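Local structure of putative exported protein (2PFZ) at residues 183-188 with 249-254; 195-201 with 258-264. The protein binds pyroglutamic acid and is an extracytoplasmic solute receptor of the DctP family, probably delivering this ligand to a tripartite ATP-independent periplasmic (TRAP) transporter. Residues are numbered along the deposited sequence.

Interaction 1: residues 183-188 with 249-254. With PCA (pyroglutamic acid), chain B.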
loop_
_atom_site.group_PDB
_atom_site.type_symbol
_atom_site.label_atom_id
_atom_site.label_comp_id
_atom_site.label_asym_id
_atom_site.label_seq_id
_atom_site.Cartn_x
_atom_site.Cartn_y
_atom_site.Cartn_z
ATOM N N GLY A 183 2.165 4.898 -10.339
ATOM C CA GLY A 183 1.910 6.094 -11.137
ATOM C C GLY A 183 1.094 7.106 -10.347
ATOM O O GLY A 183 1.287 8.320 -10.503
ATOM N N SER A 184 0.160 6.593 -9.539
ATOM C CA SER A 184 -0.655 7.384 -8.603
ATOM C C SER A 184 0.203 8.364 -7.798
ATOM O O SER A 184 0.054 9.580 -7.924
ATOM C CB SER A 184 -1.429 6.448 -7.665
ATOM O OG SER A 184 -2.019 7.149 -6.567
ATOM N N THR A 185 1.099 7.824 -6.987
ATOM C CA THR A 185 2.027 8.619 -6.156
ATOM C C THR A 185 2.916 9.529 -6.975
ATOM O O THR A 185 3.099 10.708 -6.625
ATOM C CB THR A 185 2.851 7.735 -5.221
ATOM O OG1 THR A 185 1.968 7.123 -4.287
ATOM C CG2 THR A 185 3.878 8.561 -4.453
ATOM N N GLY A 186 3.468 8.990 -8.063
ATOM C CA GLY A 186 4.266 9.813 -8.991
ATOM C C GLY A 186 3.523 11.050 -9.446
ATOM O O GLY A 186 4.058 12.162 -9.397
ATOM N N PHE A 187 2.282 10.863 -9.893
ATOM C CA PHE A 187 1.460 11.979 -10.348
ATOM C C PHE A 187 1.114 12.938 -9.210
ATOM O O PHE A 187 1.304 14.158 -9.338
ATOM C CB PHE A 187 0.178 11.469 -11.010
ATOM C CG PHE A 187 -0.637 12.545 -11.660
ATOM C CD1 PHE A 187 -0.296 13.022 -12.926
ATOM C CD2 PHE A 187 -1.748 13.076 -11.014
ATOM C CE1 PHE A 187 -1.058 14.032 -13.536
ATOM C CE2 PHE A 187 -2.518 14.080 -11.620
ATOM C CZ PHE A 187 -2.165 14.547 -12.891
ATOM N N ASP A 188 0.614 12.395 -8.104
ATOM C CA ASP A 188 0.102 13.229 -7.009
ATOM C C ASP A 188 1.163 14.074 -6.299
ATOM O O ASP A 188 0.827 15.024 -5.574
ATOM C CB ASP A 188 -0.627 12.370 -5.976
ATOM C CG ASP A 188 -1.968 11.855 -6.462
ATOM O OD1 ASP A 188 -2.580 12.412 -7.404
ATOM O OD2 ASP A 188 -2.427 10.875 -5.870
ATOM N N TRP A 249 -4.756 5.788 -16.609
ATOM C CA TRP A 249 -4.892 7.251 -16.645
ATOM C C TRP A 249 -3.649 7.928 -16.078
ATOM O O TRP A 249 -3.160 8.903 -16.650
ATOM C CB TRP A 249 -6.177 7.708 -15.925
ATOM C CG TRP A 249 -6.487 9.179 -16.094
ATOM C CD1 TRP A 249 -7.280 9.753 -17.043
ATOM C CD2 TRP A 249 -6.008 10.244 -15.273
ATOM N NE1 TRP A 249 -7.322 11.125 -16.869
ATOM C CE2 TRP A 249 -6.543 11.449 -15.789
ATOM C CE3 TRP A 249 -5.157 10.302 -14.155
ATOM C CZ2 TRP A 249 -6.258 12.699 -15.224
ATOM C CZ3 TRP A 249 -4.880 11.548 -13.583
ATOM C CH2 TRP A 249 -5.428 12.732 -14.130
ATOM N N TYR A 250 -3.097 7.398 -14.984
ATOM C CA TYR A 250 -1.945 8.053 -14.374
ATOM C C TYR A 250 -0.734 7.929 -15.272
ATOM O O TYR A 250 -0.003 8.899 -15.437
ATOM C CB TYR A 250 -1.628 7.545 -12.962
ATOM C CG TYR A 250 -2.588 8.032 -11.900
ATOM C CD1 TYR A 250 -2.640 9.397 -11.523
ATOM C CD2 TYR A 250 -3.442 7.136 -11.259
ATOM C CE1 TYR A 250 -3.541 9.836 -10.552
ATOM C CE2 TYR A 250 -4.325 7.564 -10.280
ATOM C CZ TYR A 250 -4.372 8.905 -9.935
ATOM O OH TYR A 250 -5.280 9.297 -8.981
ATOM N N LYS A 251 -0.524 6.741 -15.840
ATOM C CA LYS A 251 0.606 6.503 -16.745
ATOM C C LYS A 251 0.599 7.450 -17.959
ATOM O O LYS A 251 1.625 8.047 -18.278
ATOM C CB LYS A 251 0.664 5.034 -17.191
ATOM C CG LYS A 251 1.405 4.140 -16.196
ATOM C CD LYS A 251 0.815 2.759 -16.041
ATOM C CE LYS A 251 0.529 2.065 -17.329
ATOM N NZ LYS A 251 0.353 0.588 -17.106
ATOM N N GLU A 252 -0.560 7.601 -18.598
ATOM C CA GLU A 252 -0.712 8.480 -19.761
ATOM C C GLU A 252 -0.605 9.950 -19.352
ATOM O O GLU A 252 -0.075 10.763 -20.094
ATOM C CB GLU A 252 -2.048 8.222 -20.481
ATOM C CG GLU A 252 -2.192 6.819 -21.093
ATOM C CD GLU A 252 -1.103 6.495 -22.092
ATOM O OE1 GLU A 252 -0.956 7.246 -23.074
ATOM O OE2 GLU A 252 -0.378 5.495 -21.885
ATOM N N GLN A 253 -1.087 10.295 -18.163
ATOM C CA GLN A 253 -0.958 11.666 -17.682
ATOM C C GLN A 253 0.498 11.994 -17.336
ATOM O O GLN A 253 0.970 13.058 -17.667
ATOM C CB GLN A 253 -1.925 11.943 -16.521
ATOM C CG GLN A 253 -2.341 13.408 -16.379
ATOM C CD GLN A 253 -3.359 13.896 -17.422
ATOM O OE1 GLN A 253 -3.627 15.097 -17.502
ATOM N NE2 GLN A 253 -3.922 12.977 -18.214
ATOM N N LEU A 254 1.213 11.066 -16.703
ATOM C CA LEU A 254 2.651 11.220 -16.451
ATOM C C LEU A 254 3.408 11.436 -17.760
ATOM O O LEU A 254 4.309 12.293 -17.836
ATOM C CB LEU A 254 3.212 9.993 -15.717
ATOM C CG LEU A 254 2.870 9.911 -14.219
ATOM C CD1 LEU A 254 3.221 8.554 -13.641
ATOM C CD2 LEU A 254 3.568 11.000 -13.430
HETATM N N PCA B . 2.378 4.871 -3.071
HETATM C CA PCA B . 2.635 4.858 -1.618
HETATM C CB PCA B . 2.787 3.427 -1.101
HETATM C CG PCA B . 2.657 2.524 -2.314
HETATM C CD PCA B . 2.356 3.474 -3.437
HETATM O OE PCA B . 2.068 3.098 -4.583
HETATM C C PCA B . 3.954 5.563 -1.402
HETATM O O PCA B . 4.289 5.994 -0.291
HETATM O OXT PCA B . 4.712 5.706 -2.375
HETATM O O HOH W 1 -4.102 8.737 -6.666
HETATM O O HOH W 2 -4.998 11.765 -8.184
#
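Two helical segments, 183-188 and 249-254, cross at 42° with their axes 8.8 Å apart. Gly183, where a CB would crowd Tyr250 CB, and Gly186 present bare backbone to the partner: Gly183 C lies 3.8 Å from Tyr250 CB, and Gly186 C 4.0 Å from Leu254 CD2. Packing is knobs-into-holes. Phe187 enters the hole formed by Trp249, Tyr250, Gln253 and Leu254, while Tyr250 fits among Gly183, Ser184, Phe187 and Asp188. Trp249 turns its edge to the face of Phe187 in a T-shaped pair (centroids 5.3 Å apart, planes at 74°), and Ser184 CA makes a CH-pi contact with the Tyr250 ring. Polar links run through water: one molecule joins Ser184 OG, Asp188 OD2 and Tyr250 OH, and a second accepts from Tyr250 OH and donates to Asp188 OD1. Thr185, pointing away from 249-254, accepts a hydrogen bond from the ligand (PCA N to Thr185 OG1, 2.6 Å). Helix 183-188 is thus held between the pyroglutamate pocket and helix 222-256, whose Leu254 also touches Ile261 of strand 260-262.

Interaction 2: residues 195-201 with 258-264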
loop_
_atom_site.group_PDB
_atom_site.type_symbol
_atom_site.label_atom_id
_atom_site.label_comp_id
_atom_site.label_asym_id
_atom_site.label_seq_id
_atom_site.Cartn_x
_atom_site.Cartn_y
_atom_site.Cartn_z
ATOM N N ILE A 195 11.984 13.857 -11.690
ATOM C CA ILE A 195 12.404 12.522 -12.106
ATOM C C ILE A 195 11.698 12.188 -13.423
ATOM O O ILE A 195 10.487 12.333 -13.528
ATOM C CB ILE A 195 12.108 11.478 -10.993
ATOM C CG1 ILE A 195 12.802 11.868 -9.686
ATOM C CG2 ILE A 195 12.555 10.105 -11.414
ATOM C CD1 ILE A 195 12.439 11.013 -8.471
ATOM N N LYS A 196 12.461 11.742 -14.416
ATOM C CA LYS A 196 11.989 11.719 -15.804
ATOM C C LYS A 196 11.556 10.379 -16.401
ATOM O O LYS A 196 11.049 10.361 -17.522
ATOM C CB LYS A 196 13.049 12.334 -16.728
ATOM C CG LYS A 196 12.682 13.688 -17.260
ATOM C CD LYS A 196 12.661 14.717 -16.152
ATOM C CE LYS A 196 11.610 15.747 -16.435
ATOM N NZ LYS A 196 11.780 16.898 -15.520
ATOM N N LYS A 197 11.807 9.273 -15.698
ATOM C CA LYS A 197 11.492 7.939 -16.217
ATOM C C LYS A 197 10.658 7.196 -15.185
ATOM O O LYS A 197 10.819 7.419 -13.983
ATOM C CB LYS A 197 12.765 7.113 -16.520
ATOM C CG LYS A 197 13.728 7.718 -17.569
ATOM C CD LYS A 197 15.039 6.939 -17.622
ATOM C CE LYS A 197 16.176 7.689 -18.367
ATOM N NZ LYS A 197 15.679 8.539 -19.484
ATOM N N PHE A 198 9.766 6.328 -15.659
ATOM C CA PHE A 198 9.095 5.338 -14.813
ATOM C C PHE A 198 9.156 4.011 -15.565
ATOM O O PHE A 198 8.553 3.875 -16.638
ATOM C CB PHE A 198 7.637 5.749 -14.571
ATOM C CG PHE A 198 6.829 4.760 -13.781
ATOM C CD1 PHE A 198 6.956 4.679 -12.401
ATOM C CD2 PHE A 198 5.871 3.960 -14.413
ATOM C CE1 PHE A 198 6.191 3.761 -11.647
ATOM C CE2 PHE A 198 5.106 3.048 -13.686
ATOM C CZ PHE A 198 5.244 2.961 -12.301
ATOM N N TYR A 199 9.920 3.073 -15.025
ATOM C CA TYR A 199 9.976 1.702 -15.506
ATOM C C TYR A 199 8.793 0.963 -14.894
ATOM O O TYR A 199 8.725 0.782 -13.673
ATOM C CB TYR A 199 11.287 1.057 -15.066
ATOM C CG TYR A 199 12.466 1.690 -15.763
ATOM C CD1 TYR A 199 12.912 1.195 -16.981
ATOM C CD2 TYR A 199 13.113 2.804 -15.224
ATOM C CE1 TYR A 199 13.984 1.802 -17.643
ATOM C CE2 TYR A 199 14.191 3.401 -15.870
ATOM C CZ TYR A 199 14.605 2.893 -17.083
ATOM O OH TYR A 199 15.660 3.471 -17.737
ATOM N N ASP A 200 7.872 0.560 -15.765
ATOM C CA ASP A 200 6.610 -0.081 -15.383
ATOM C C ASP A 200 6.851 -1.555 -15.042
ATOM O O ASP A 200 6.325 -2.465 -15.709
ATOM C CB ASP A 200 5.644 0.071 -16.563
ATOM C CG ASP A 200 4.179 -0.210 -16.209
ATOM O OD1 ASP A 200 3.796 -0.187 -15.013
ATOM O OD2 ASP A 200 3.395 -0.396 -17.163
ATOM N N THR A 201 7.616 -1.796 -13.980
ATOM C CA THR A 201 7.976 -3.165 -13.595
ATOM C C THR A 201 6.815 -3.989 -13.038
ATOM O O THR A 201 6.907 -5.232 -12.985
ATOM C CB THR A 201 9.147 -3.195 -12.595
ATOM O OG1 THR A 201 8.851 -2.371 -11.451
ATOM C CG2 THR A 201 10.415 -2.661 -13.284
ATOM N N GLY A 258 5.739 14.737 -19.494
ATOM C CA GLY A 258 7.141 14.610 -19.892
ATOM C C GLY A 258 7.937 13.469 -19.285
ATOM O O GLY A 258 9.162 13.438 -19.423
ATOM N N MET A 259 7.264 12.536 -18.613
ATOM C CA MET A 259 7.935 11.337 -18.087
ATOM C C MET A 259 7.954 10.238 -19.162
ATOM O O MET A 259 6.996 10.091 -19.921
ATOM C CB MET A 259 7.208 10.844 -16.822
ATOM C CG MET A 259 7.996 9.883 -15.932
ATOM S SD MET A 259 7.091 9.499 -14.417
ATOM C CE MET A 259 7.370 10.984 -13.486
ATOM N N ALA A 260 9.049 9.492 -19.246
ATOM C CA ALA A 260 9.104 8.336 -20.129
ATOM C C ALA A 260 8.497 7.181 -19.354
ATOM O O ALA A 260 8.988 6.838 -18.284
ATOM C CB ALA A 260 10.536 8.012 -20.507
ATOM N N ILE A 261 7.424 6.602 -19.882
ATOM C CA ILE A 261 6.889 5.354 -19.340
ATOM C C ILE A 261 7.490 4.160 -20.096
ATOM O O ILE A 261 7.237 3.992 -21.296
ATOM C CB ILE A 261 5.345 5.324 -19.408
ATOM C CG1 ILE A 261 4.741 6.684 -18.974
ATOM C CG2 ILE A 261 4.791 4.146 -18.564
ATOM C CD1 ILE A 261 5.101 7.156 -17.541
ATOM N N ILE A 262 8.266 3.332 -19.400
ATOM C CA ILE A 262 9.098 2.338 -20.052
ATOM C C ILE A 262 8.790 0.912 -19.561
ATOM O O ILE A 262 8.903 0.639 -18.373
ATOM C CB ILE A 262 10.636 2.626 -19.824
ATOM C CG1 ILE A 262 10.982 4.089 -20.139
ATOM C CG2 ILE A 262 11.485 1.655 -20.659
ATOM C CD1 ILE A 262 12.239 4.615 -19.458
ATOM N N ALA A 263 8.386 0.017 -20.467
ATOM C CA ALA A 263 8.305 -1.403 -20.105
ATOM C C ALA A 263 9.699 -1.925 -19.788
ATOM O O ALA A 263 10.667 -1.613 -20.505
ATOM C CB ALA A 263 7.654 -2.233 -21.201
ATOM N N PRO A 264 9.813 -2.749 -18.733
ATOM C CA PRO A 264 11.105 -3.272 -18.307
ATOM C C PRO A 264 11.640 -4.331 -19.284
ATOM O O PRO A 264 10.853 -5.097 -19.845
ATOM C CB PRO A 264 10.778 -3.906 -16.955
ATOM C CG PRO A 264 9.378 -4.375 -17.115
ATOM C CD PRO A 264 8.709 -3.268 -17.891
#
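Strands 197-199 and 260-262 run parallel, 4.8 Å apart and inclined by 15°. Four backbone hydrogen bonds of 2.8 Å join them, from Ala260 N to Lys196 O, Phe198 N to Ala260 O, Ile262 N to Phe198 O and Asp200 N to Ile262 O: Phe198 bonds to the residues flanking its partner, Ile261. Beyond the strands, Asp200 centres an inverse gamma turn, and Pro264, lacking an amide hydrogen, packs there, Asp200 O lying 3.3 Å from Pro264 CD. On one face, Ile262 CD1 sits over the Tyr199 ring in a CH-pi contact, 4.0 Å from its centroid, and 3.9 Å from Lys197 CB; the Tyr199 hydroxyl bonds outside to Ile130 N and Arg128 O. On the other face the contacts between the segments are apolar, with Phe198 CB 3.8 Å from Met259 SD and 4.2 Å from Ile261 CD1. Gly258, whose positive phi suits glycine, closes helix 222-256 in a Schellman motif. Strand 260-262 edges the mixed sheet, with 197-199 between it and 123-126, while Ile261 packs on helix 222-256.

Overall arrangement
The two contacts lie side by side in the ligand-binding protein, their centres 11 Å apart, and their segments alternate along the chain: helix 183-188 leads into strand 197-199, and later helix 222-256 leads into strand 260-262. Each contact therefore pairs one element of the first helix-strand unit with its counterpart in the second, helix with helix and strand with strand. The layers also touch directly, through Leu254 and Lys251 packing on Ile261 and a salt bridge from Lys251 NZ to Asp200 OD2. The helix that supplies Thr185 to the pyroglutamate pocket is thus backed by helix 222-256, which in turn packs on the edge of the mixed sheet; interaction 2 lies behind the pocket and does not line it.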